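Local coordinates for protein esterase Rv0045c (Mycobacterium tuberculosis, PDB 6WYN) that hydrolyses carboxylic esters, preferring short straight alkyl chains, and is likely involved in ester and lipid metabolism, at residues P83-Q93 / A145-L156; R67-W78 / A109-S120. All coordinates share one frame; numbering follows the deposited sequence.

Both contacts belong to the central sheet of the alpha/beta hydrolase fold, and their centres lie about 11 Å apart. They adjoin: strand 85-88 of interaction 1 is the neighbour of strand 109-112 of interaction 2. F87 N lies 2.9 Å from L110 O, and V85 O lies 2.9 Å from L110 N. Further along, L114 N donates to H89 NE2. Interaction 1 holds the probable nucleophile S155, whose side chain is about 3 Å from that of H310; S155 OG and H310 NE2 are hydrogen-bonded. Interaction 2 is further from the site: the side chain of P115 is about 10 Å from G91, a substrate-selectivity position. Along the chain the segments of the two contacts alternate.

Interaction 1 (P83-Q93 / A145-L156); sequences PRVIFLHGGGQ and APGAEFVVGMSL
The nucleophile elbow of the alpha/beta hydrolase fold follows strand 150-154, which pairs in parallel with strand 85-88. Four backbone bonds join them: I86 N to F150 O, V152 N to I86 O, L88 N to V152 O and M154 N to L88 O. On one face, F87 and V152 lie side by side, with F87 CD2 3.6 Å from V152 CB. On the other, I86 CG1 sits 3.8 Å from A148 CB and 3.9 Å from A145 CB. At the strand starts R84 NH2 comes 3.8 Å from F150 CE1, guanidinium and ring planes 79° apart, while R84 NH1 pairs with E107. A water bridges P83 O and G147 N. At the end near S155, M154 bends at chi2 (-110°), and its SD lies 3.4 Å from Q93 OE1. That same OE1 accepts G90 N at 2.8 Å. G90 O takes H89 ND1 and Q93 N from opposite faces of its plane. These three bonds hold the shape of the glycine loop. L156 CB lies 3.7 Å from G91 N. G91 is a substrate-selectivity site. The backbone N-H groups of G91 and L156 lie where relatives of this fold form the oxyanion hole.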
loop_
_atom_site.group_PDB
_atom_site.type_symbol
_atom_site.label_atom_id
_atom_site.label_comp_id
_atom_site.label_asym_id
_atom_site.label_seq_id
_atom_site.Cartn_x
_atom_site.Cartn_y
_atom_site.Cartn_z
ATOM N N PRO A 83 11.597 5.693 -12.463
ATOM C CA PRO A 83 11.159 5.887 -11.074
ATOM C C PRO A 83 12.317 5.865 -10.069
ATOM O O PRO A 83 13.156 5.009 -10.190
ATOM C CB PRO A 83 10.255 4.678 -10.808
ATOM C CG PRO A 83 9.862 4.157 -12.159
ATOM C CD PRO A 83 10.910 4.597 -13.159
ATOM N N ARG A 84 12.310 6.771 -9.090
ATOM C CA ARG A 84 13.257 6.769 -7.946
ATOM C C ARG A 84 12.697 5.930 -6.780
ATOM O O ARG A 84 13.499 5.367 -6.030
ATOM C CB ARG A 84 13.472 8.185 -7.399
ATOM C CG ARG A 84 14.472 9.082 -8.114
ATOM C CD ARG A 84 14.855 10.284 -7.233
ATOM N NE ARG A 84 15.823 9.934 -6.192
ATOM C CZ ARG A 84 16.244 10.727 -5.200
ATOM N NH1 ARG A 84 15.775 11.957 -5.066
ATOM N NH2 ARG A 84 17.129 10.267 -4.327
ATOM N N VAL A 85 11.368 5.864 -6.605
ATOM C CA VAL A 85 10.750 5.209 -5.429
ATOM C C VAL A 85 9.660 4.271 -5.906
ATOM O O VAL A 85 8.882 4.658 -6.778
ATOM C CB VAL A 85 10.148 6.256 -4.483
ATOM C CG1 VAL A 85 9.687 5.615 -3.191
ATOM C CG2 VAL A 85 11.153 7.383 -4.220
ATOM N N ILE A 86 9.605 3.117 -5.302
ATOM C CA ILE A 86 8.475 2.172 -5.448
ATOM C C ILE A 86 7.602 2.236 -4.204
ATOM O O ILE A 86 8.154 2.144 -3.107
ATOM C CB ILE A 86 9.035 0.766 -5.679
ATOM C CG1 ILE A 86 9.964 0.710 -6.892
ATOM C CG2 ILE A 86 7.887 -0.202 -5.797
ATOM C CD1 ILE A 86 10.892 -0.503 -6.873
ATOM N N PHE A 87 6.289 2.316 -4.379
ATOM C CA PHE A 87 5.304 2.337 -3.284
ATOM C C PHE A 87 4.423 1.097 -3.409
ATOM O O PHE A 87 3.938 0.839 -4.539
ATOM C CB PHE A 87 4.463 3.607 -3.367
ATOM C CG PHE A 87 5.182 4.887 -3.051
ATOM C CD1 PHE A 87 5.802 5.619 -4.042
ATOM C CD2 PHE A 87 5.182 5.386 -1.753
ATOM C CE1 PHE A 87 6.438 6.826 -3.760
ATOM C CE2 PHE A 87 5.853 6.562 -1.459
ATOM C CZ PHE A 87 6.456 7.289 -2.457
ATOM N N LEU A 88 4.219 0.394 -2.300
ATOM C CA LEU A 88 3.348 -0.800 -2.213
ATOM C C LEU A 88 2.283 -0.539 -1.158
ATOM O O LEU A 88 2.641 -0.409 0.017
ATOM C CB LEU A 88 4.195 -2.023 -1.891
ATOM C CG LEU A 88 5.399 -2.231 -2.821
ATOM C CD1 LEU A 88 6.147 -3.490 -2.461
ATOM C CD2 LEU A 88 4.943 -2.393 -4.274
ATOM N N HIS A 89 1.027 -0.490 -1.576
ATOM C CA HIS A 89 -0.141 -0.274 -0.691
ATOM C C HIS A 89 -0.447 -1.454 0.248
ATOM O O HIS A 89 0.181 -2.546 0.189
ATOM C CB HIS A 89 -1.349 0.007 -1.584
ATOM C CG HIS A 89 -1.741 -1.158 -2.425
ATOM N ND1 HIS A 89 -2.490 -2.208 -1.913
ATOM C CD2 HIS A 89 -1.544 -1.412 -3.748
ATOM C CE1 HIS A 89 -2.708 -3.076 -2.903
ATOM N NE2 HIS A 89 -2.172 -2.593 -4.026
ATOM N N GLY A 90 -1.451 -1.257 1.091
ATOM C CA GLY A 90 -1.873 -2.285 2.061
ATOM C C GLY A 90 -2.956 -3.211 1.524
ATOM O O GLY A 90 -3.550 -2.976 0.430
ATOM N N GLY A 91 -3.271 -4.246 2.306
ATOM C CA GLY A 91 -4.519 -5.018 2.098
ATOM C C GLY A 91 -5.724 -4.129 1.903
ATOM O O GLY A 91 -5.942 -3.164 2.710
ATOM N N GLY A 92 -6.563 -4.466 0.918
ATOM C CA GLY A 92 -7.823 -3.752 0.659
ATOM C C GLY A 92 -7.615 -2.385 0.042
ATOM O O GLY A 92 -8.581 -1.597 0.030
ATOM N N GLN A 93 -6.385 -2.043 -0.361
ATOM C CA GLN A 93 -6.077 -0.715 -0.970
ATOM C C GLN A 93 -5.771 -0.887 -2.473
ATOM O O GLN A 93 -5.885 -1.994 -2.981
ATOM C CB GLN A 93 -4.917 -0.056 -0.227
ATOM C CG GLN A 93 -5.223 0.229 1.247
ATOM C CD GLN A 93 -4.161 1.093 1.881
ATOM O OE1 GLN A 93 -2.966 1.033 1.524
ATOM N NE2 GLN A 93 -4.605 1.811 2.899
ATOM N N ALA A 145 11.134 -0.480 -12.905
ATOM C CA ALA A 145 11.744 0.400 -11.883
ATOM C C ALA A 145 13.111 -0.132 -11.463
ATOM O O ALA A 145 13.375 -0.291 -10.276
ATOM C CB ALA A 145 10.810 0.516 -10.699
ATOM N N PRO A 146 14.009 -0.453 -12.421
ATOM C CA PRO A 146 15.314 -1.010 -12.082
ATOM C C PRO A 146 16.220 -0.046 -11.291
ATOM O O PRO A 146 17.069 -0.495 -10.548
ATOM C CB PRO A 146 15.926 -1.317 -13.469
ATOM C CG PRO A 146 15.222 -0.378 -14.418
ATOM C CD PRO A 146 13.808 -0.324 -13.877
ATOM N N GLY A 147 16.050 1.261 -11.433
ATOM C CA GLY A 147 16.953 2.191 -10.722
ATOM C C GLY A 147 16.342 2.778 -9.459
ATOM O O GLY A 147 16.873 3.749 -8.993
ATOM N N ALA A 148 15.193 2.306 -8.981
ATOM C CA ALA A 148 14.606 2.832 -7.728
ATOM C C ALA A 148 15.291 2.123 -6.550
ATOM O O ALA A 148 14.954 0.957 -6.270
ATOM C CB ALA A 148 13.104 2.657 -7.706
ATOM N N GLU A 149 16.201 2.810 -5.875
ATOM C CA GLU A 149 16.808 2.340 -4.599
ATOM C C GLU A 149 15.732 2.136 -3.508
ATOM O O GLU A 149 15.786 1.051 -2.894
ATOM C CB GLU A 149 17.874 3.329 -4.127
ATOM C CG GLU A 149 19.166 3.239 -4.927
ATOM C CD GLU A 149 19.927 4.548 -5.102
ATOM O OE1 GLU A 149 19.313 5.640 -4.925
ATOM O OE2 GLU A 149 21.133 4.477 -5.438
ATOM N N PHE A 150 14.782 3.080 -3.316
ATOM C CA PHE A 150 13.869 3.170 -2.139
ATOM C C PHE A 150 12.534 2.465 -2.399
ATOM O O PHE A 150 11.871 2.723 -3.406
ATOM C CB PHE A 150 13.621 4.639 -1.749
ATOM C CG PHE A 150 14.878 5.469 -1.789
ATOM C CD1 PHE A 150 15.359 5.982 -2.992
ATOM C CD2 PHE A 150 15.665 5.618 -0.656
ATOM C CE1 PHE A 150 16.553 6.688 -3.052
ATOM C CE2 PHE A 150 16.861 6.331 -0.709
ATOM C CZ PHE A 150 17.301 6.868 -1.901
ATOM N N VAL A 151 12.102 1.638 -1.454
ATOM C CA VAL A 151 10.764 1.011 -1.457
ATOM C C VAL A 151 10.033 1.402 -0.187
ATOM O O VAL A 151 10.547 1.162 0.899
ATOM C CB VAL A 151 10.848 -0.507 -1.622
ATOM C CG1 VAL A 151 9.482 -1.147 -1.740
ATOM C CG2 VAL A 151 11.711 -0.825 -2.827
ATOM N N VAL A 152 8.857 1.968 -0.370
ATOM C CA VAL A 152 7.916 2.314 0.703
ATOM C C VAL A 152 6.763 1.347 0.596
ATOM O O VAL A 152 6.130 1.343 -0.465
ATOM C CB VAL A 152 7.438 3.750 0.543
ATOM C CG1 VAL A 152 6.463 4.135 1.636
ATOM C CG2 VAL A 152 8.618 4.693 0.447
ATOM N N GLY A 153 6.473 0.635 1.681
ATOM C CA GLY A 153 5.375 -0.324 1.720
ATOM C C GLY A 153 4.540 -0.146 2.950
ATOM O O GLY A 153 5.111 -0.158 4.083
ATOM N N MET A 154 3.233 -0.115 2.782
ATOM C CA MET A 154 2.313 -0.060 3.946
ATOM C C MET A 154 1.699 -1.450 4.213
ATOM O O MET A 154 1.197 -2.112 3.269
ATOM C CB MET A 154 1.213 0.967 3.689
ATOM C CG MET A 154 0.308 1.147 4.863
ATOM S SD MET A 154 -1.285 0.445 4.436
ATOM C CE MET A 154 -2.214 0.673 5.950
ATOM N N SER A 155 1.660 -1.872 5.473
ATOM C CA SER A 155 1.005 -3.159 5.892
ATOM C C SER A 155 1.401 -4.349 4.957
ATOM O O SER A 155 2.571 -4.683 4.899
ATOM C CB SER A 155 -0.473 -2.978 6.062
ATOM O OG SER A 155 -0.964 -3.948 6.995
ATOM N N LEU A 156 0.491 -5.030 4.279
ATOM C CA LEU A 156 0.862 -6.137 3.348
ATOM C C LEU A 156 1.977 -5.708 2.380
ATOM O O LEU A 156 2.904 -6.476 2.133
ATOM C CB LEU A 156 -0.400 -6.515 2.579
ATOM C CG LEU A 156 -0.276 -7.662 1.578
ATOM C CD1 LEU A 156 0.243 -8.951 2.246
ATOM C CD2 LEU A 156 -1.642 -7.910 0.950
HETATM O O HOH W 1 13.878 2.913 -12.401
#

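Interaction 2 (R67-W78 / A109-S120); sequences RVQAGAISALRW and ALAVDLPGHGHS
A109 pairs with W78 through two backbone bonds. A109 O accepts W78 N at 2.9 Å, and A109 N donates to W78 O. A109 CB lies 4.4 Å from W78 CB on the same face of the sheet. A109 O also sits at the edge of the indole, which packs on helix 99-105. L76 with A111 is the next hydrogen-bonded pair. I73 places CG2 tightly against V112 CG1, 3.4 Å away. Its CD1 branch reaches P115 CD at 3.8 Å, and I73 also touches T136 of helix 130-144. Strands 73-78 and 109-112 run antiparallel in the central sheet of the alpha/beta hydrolase fold, and 73-78 forms a hairpin with the edge strand 65-70. S74 meets segment 109-120 through both its backbone N and its O. Its N donates to S120 OG at 2.8 Å, and its O accepts D113 N at 2.9 Å. S120 OG in turn donates to D113 O, so this hydroxyl links three residues. S74 OG is turned anti to its own N (chi1 -164°), where it accepts R67 NH2 in the guanidinium plane. R67 NH2 also forms a salt bridge to D113 OD2 at 2.8 Å. H119 N reaches OD2 from the opposite face of the carboxylate. The H119 ring lies flat on the guanidinium, planes 21° apart and centres 3.9 Å apart, and L76 CD2 covers the other face. R67 NH1 pairs with E45 as well, and a water bridges it to D113 OD1.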
loop_
_atom_site.group_PDB
_atom_site.type_symbol
_atom_site.label_atom_id
_atom_site.label_comp_id
_atom_site.label_asym_id
_atom_site.label_seq_id
_atom_site.Cartn_x
_atom_site.Cartn_y
_atom_site.Cartn_z
ATOM N N ARG A 67 -1.028 4.681 -16.339
ATOM C CA ARG A 67 -1.112 3.280 -15.913
ATOM C C ARG A 67 -0.188 2.450 -16.814
ATOM O O ARG A 67 -0.148 2.673 -18.058
ATOM C CB ARG A 67 -2.559 2.800 -15.960
ATOM C CG ARG A 67 -2.733 1.426 -15.356
ATOM C CD ARG A 67 -4.157 1.150 -14.973
ATOM N NE ARG A 67 -4.571 1.897 -13.773
ATOM C CZ ARG A 67 -4.276 1.584 -12.499
ATOM N NH1 ARG A 67 -4.773 2.325 -11.517
ATOM N NH2 ARG A 67 -3.560 0.511 -12.193
ATOM N N VAL A 68 0.578 1.551 -16.203
ATOM C CA VAL A 68 1.412 0.564 -16.939
ATOM C C VAL A 68 1.001 -0.855 -16.502
ATOM O O VAL A 68 0.331 -1.028 -15.431
ATOM C CB VAL A 68 2.919 0.838 -16.805
ATOM C CG1 VAL A 68 3.323 2.193 -17.370
ATOM C CG2 VAL A 68 3.404 0.728 -15.374
ATOM N N GLN A 69 1.332 -1.849 -17.335
ATOM C CA GLN A 69 1.012 -3.261 -17.021
ATOM C C GLN A 69 2.115 -4.150 -17.579
ATOM O O GLN A 69 2.598 -3.893 -18.737
ATOM C CB GLN A 69 -0.364 -3.608 -17.545
ATOM C CG GLN A 69 -0.756 -5.067 -17.268
ATOM C CD GLN A 69 -2.013 -5.480 -17.983
ATOM O OE1 GLN A 69 -2.688 -4.649 -18.551
ATOM N NE2 GLN A 69 -2.282 -6.778 -18.077
ATOM N N ALA A 70 2.508 -5.161 -16.799
ATOM C CA ALA A 70 3.301 -6.297 -17.312
ATOM C C ALA A 70 2.654 -7.562 -16.794
ATOM O O ALA A 70 2.861 -7.877 -15.598
ATOM C CB ALA A 70 4.738 -6.218 -16.916
ATOM N N GLY A 71 1.752 -8.135 -17.590
ATOM C CA GLY A 71 1.086 -9.388 -17.238
ATOM C C GLY A 71 0.123 -9.166 -16.109
ATOM O O GLY A 71 -0.759 -8.291 -16.252
ATOM N N ALA A 72 0.334 -9.911 -15.015
ATOM C CA ALA A 72 -0.529 -9.947 -13.811
ATOM C C ALA A 72 -0.505 -8.640 -12.976
ATOM O O ALA A 72 -1.430 -8.484 -12.117
ATOM C CB ALA A 72 -0.119 -11.132 -12.972
ATOM N N ILE A 73 0.457 -7.746 -13.193
ATOM C CA ILE A 73 0.681 -6.517 -12.358
ATOM C C ILE A 73 0.368 -5.238 -13.158
ATOM O O ILE A 73 0.998 -5.014 -14.206
ATOM C CB ILE A 73 2.121 -6.454 -11.836
ATOM C CG1 ILE A 73 2.445 -7.695 -10.997
ATOM C CG2 ILE A 73 2.336 -5.150 -11.038
ATOM C CD1 ILE A 73 1.435 -7.946 -9.908
ATOM N N SER A 74 -0.524 -4.408 -12.616
ATOM C CA SER A 74 -0.776 -3.025 -13.067
ATOM C C SER A 74 -0.092 -2.063 -12.085
ATOM O O SER A 74 0.095 -2.454 -10.909
ATOM C CB SER A 74 -2.241 -2.786 -13.180
ATOM O OG SER A 74 -2.453 -1.615 -13.950
ATOM N N ALA A 75 0.301 -0.876 -12.542
ATOM C CA ALA A 75 0.952 0.131 -11.693
ATOM C C ALA A 75 0.652 1.507 -12.267
ATOM O O ALA A 75 0.241 1.592 -13.480
ATOM C CB ALA A 75 2.425 -0.111 -11.557
ATOM N N LEU A 76 0.757 2.518 -11.409
ATOM C CA LEU A 76 0.802 3.941 -11.852
ATOM C C LEU A 76 2.249 4.390 -11.887
ATOM O O LEU A 76 2.964 4.252 -10.871
ATOM C CB LEU A 76 -0.020 4.787 -10.887
ATOM C CG LEU A 76 -1.500 4.467 -10.846
ATOM C CD1 LEU A 76 -2.210 5.342 -9.833
ATOM C CD2 LEU A 76 -2.115 4.639 -12.221
ATOM N N ARG A 77 2.678 4.917 -13.029
ATOM C CA ARG A 77 4.049 5.431 -13.230
ATOM C C ARG A 77 3.956 6.951 -13.282
ATOM O O ARG A 77 3.282 7.492 -14.204
ATOM C CB ARG A 77 4.715 4.846 -14.482
ATOM C CG ARG A 77 6.180 5.227 -14.629
ATOM C CD ARG A 77 6.922 4.383 -15.644
ATOM N NE ARG A 77 6.333 4.630 -16.960
ATOM C CZ ARG A 77 6.475 3.831 -18.015
ATOM N NH1 ARG A 77 5.846 4.130 -19.142
ATOM N NH2 ARG A 77 7.252 2.776 -17.939
ATOM N N TRP A 78 4.622 7.595 -12.321
ATOM C CA TRP A 78 4.590 9.063 -12.097
ATOM C C TRP A 78 5.896 9.683 -12.557
ATOM O O TRP A 78 6.959 9.118 -12.208
ATOM C CB TRP A 78 4.406 9.353 -10.612
ATOM C CG TRP A 78 3.123 8.847 -10.042
ATOM C CD1 TRP A 78 2.809 7.582 -9.593
ATOM C CD2 TRP A 78 1.976 9.660 -9.819
ATOM N NE1 TRP A 78 1.535 7.571 -9.098
ATOM C CE2 TRP A 78 1.011 8.839 -9.201
ATOM C CE3 TRP A 78 1.708 11.014 -10.043
ATOM C CZ2 TRP A 78 -0.238 9.337 -8.842
ATOM C CZ3 TRP A 78 0.482 11.503 -9.659
ATOM C CH2 TRP A 78 -0.473 10.679 -9.060
ATOM N N ALA A 109 8.112 8.056 -9.620
ATOM C CA ALA A 109 7.730 6.938 -8.721
ATOM C C ALA A 109 6.905 5.879 -9.436
ATOM O O ALA A 109 6.258 6.210 -10.392
ATOM C CB ALA A 109 6.967 7.517 -7.567
ATOM N N LEU A 110 6.859 4.665 -8.887
ATOM C CA LEU A 110 5.987 3.584 -9.393
ATOM C C LEU A 110 5.151 3.138 -8.207
ATOM O O LEU A 110 5.732 2.638 -7.215
ATOM C CB LEU A 110 6.831 2.448 -9.978
ATOM C CG LEU A 110 6.033 1.412 -10.763
ATOM C CD1 LEU A 110 5.550 1.990 -12.076
ATOM C CD2 LEU A 110 6.834 0.139 -11.036
ATOM N N ALA A 111 3.854 3.294 -8.312
ATOM C CA ALA A 111 2.899 2.803 -7.307
ATOM C C ALA A 111 2.212 1.561 -7.881
ATOM O O ALA A 111 1.437 1.648 -8.831
ATOM C CB ALA A 111 1.952 3.909 -6.914
ATOM N N VAL A 112 2.554 0.437 -7.282
ATOM C CA VAL A 112 2.093 -0.835 -7.869
ATOM C C VAL A 112 0.787 -1.325 -7.274
ATOM O O VAL A 112 0.593 -1.129 -6.094
ATOM C CB VAL A 112 3.176 -1.906 -7.668
ATOM C CG1 VAL A 112 2.774 -3.191 -8.326
ATOM C CG2 VAL A 112 4.529 -1.450 -8.185
ATOM N N ASP A 113 -0.072 -1.900 -8.109
ATOM C CA ASP A 113 -1.252 -2.647 -7.609
ATOM C C ASP A 113 -0.790 -4.066 -7.250
ATOM O O ASP A 113 -0.282 -4.750 -8.123
ATOM C CB ASP A 113 -2.398 -2.700 -8.613
ATOM C CG ASP A 113 -3.158 -1.393 -8.847
ATOM O OD1 ASP A 113 -3.260 -0.592 -7.887
ATOM O OD2 ASP A 113 -3.669 -1.180 -9.998
ATOM N N LEU A 114 -0.866 -4.439 -5.974
ATOM C CA LEU A 114 -0.543 -5.787 -5.513
ATOM C C LEU A 114 -1.503 -6.757 -6.208
ATOM O O LEU A 114 -2.635 -6.422 -6.484
ATOM C CB LEU A 114 -0.676 -5.886 -3.989
ATOM C CG LEU A 114 0.337 -5.100 -3.149
ATOM C CD1 LEU A 114 0.042 -5.390 -1.707
ATOM C CD2 LEU A 114 1.796 -5.418 -3.503
ATOM N N PRO A 115 -1.092 -8.021 -6.436
ATOM C CA PRO A 115 -2.027 -9.061 -6.853
ATOM C C PRO A 115 -3.307 -8.956 -6.034
ATOM O O PRO A 115 -3.311 -8.698 -4.801
ATOM C CB PRO A 115 -1.245 -10.342 -6.597
ATOM C CG PRO A 115 0.158 -9.929 -6.816
ATOM C CD PRO A 115 0.277 -8.511 -6.281
ATOM N N GLY A 116 -4.412 -9.127 -6.711
ATOM C CA GLY A 116 -5.730 -9.141 -6.084
ATOM C C GLY A 116 -6.286 -7.769 -5.821
ATOM O O GLY A 116 -7.307 -7.680 -5.151
ATOM N N HIS A 117 -5.627 -6.718 -6.288
ATOM C CA HIS A 117 -5.982 -5.317 -5.956
ATOM C C HIS A 117 -5.836 -4.413 -7.192
ATOM O O HIS A 117 -4.997 -4.701 -8.092
ATOM C CB HIS A 117 -5.037 -4.844 -4.853
ATOM C CG HIS A 117 -5.140 -5.594 -3.570
ATOM N ND1 HIS A 117 -4.393 -6.731 -3.320
ATOM C CD2 HIS A 117 -5.851 -5.315 -2.450
ATOM C CE1 HIS A 117 -4.674 -7.145 -2.089
ATOM N NE2 HIS A 117 -5.587 -6.303 -1.550
ATOM N N GLY A 118 -6.562 -3.312 -7.169
ATOM C CA GLY A 118 -6.504 -2.265 -8.191
ATOM C C GLY A 118 -6.868 -2.845 -9.545
ATOM O O GLY A 118 -7.965 -3.447 -9.625
ATOM N N HIS A 119 -5.961 -2.765 -10.518
ATOM C CA HIS A 119 -6.139 -3.396 -11.850
ATOM C C HIS A 119 -5.260 -4.630 -11.969
ATOM O O HIS A 119 -5.172 -5.152 -13.070
ATOM C CB HIS A 119 -5.837 -2.384 -12.946
ATOM C CG HIS A 119 -6.800 -1.243 -12.933
ATOM N ND1 HIS A 119 -7.649 -0.951 -14.021
ATOM C CD2 HIS A 119 -7.077 -0.324 -11.981
ATOM C CE1 HIS A 119 -8.378 0.119 -13.736
ATOM N NE2 HIS A 119 -8.033 0.531 -12.479
ATOM N N SER A 120 -4.564 -5.047 -10.912
ATOM C CA SER A 120 -3.713 -6.263 -11.007
ATOM C C SER A 120 -4.631 -7.513 -10.998
ATOM O O SER A 120 -5.704 -7.469 -10.384
ATOM C CB SER A 120 -2.668 -6.298 -9.959
ATOM O OG SER A 120 -1.586 -5.421 -10.213
HETATM O O HOH W 2 -4.809 1.513 -8.672
#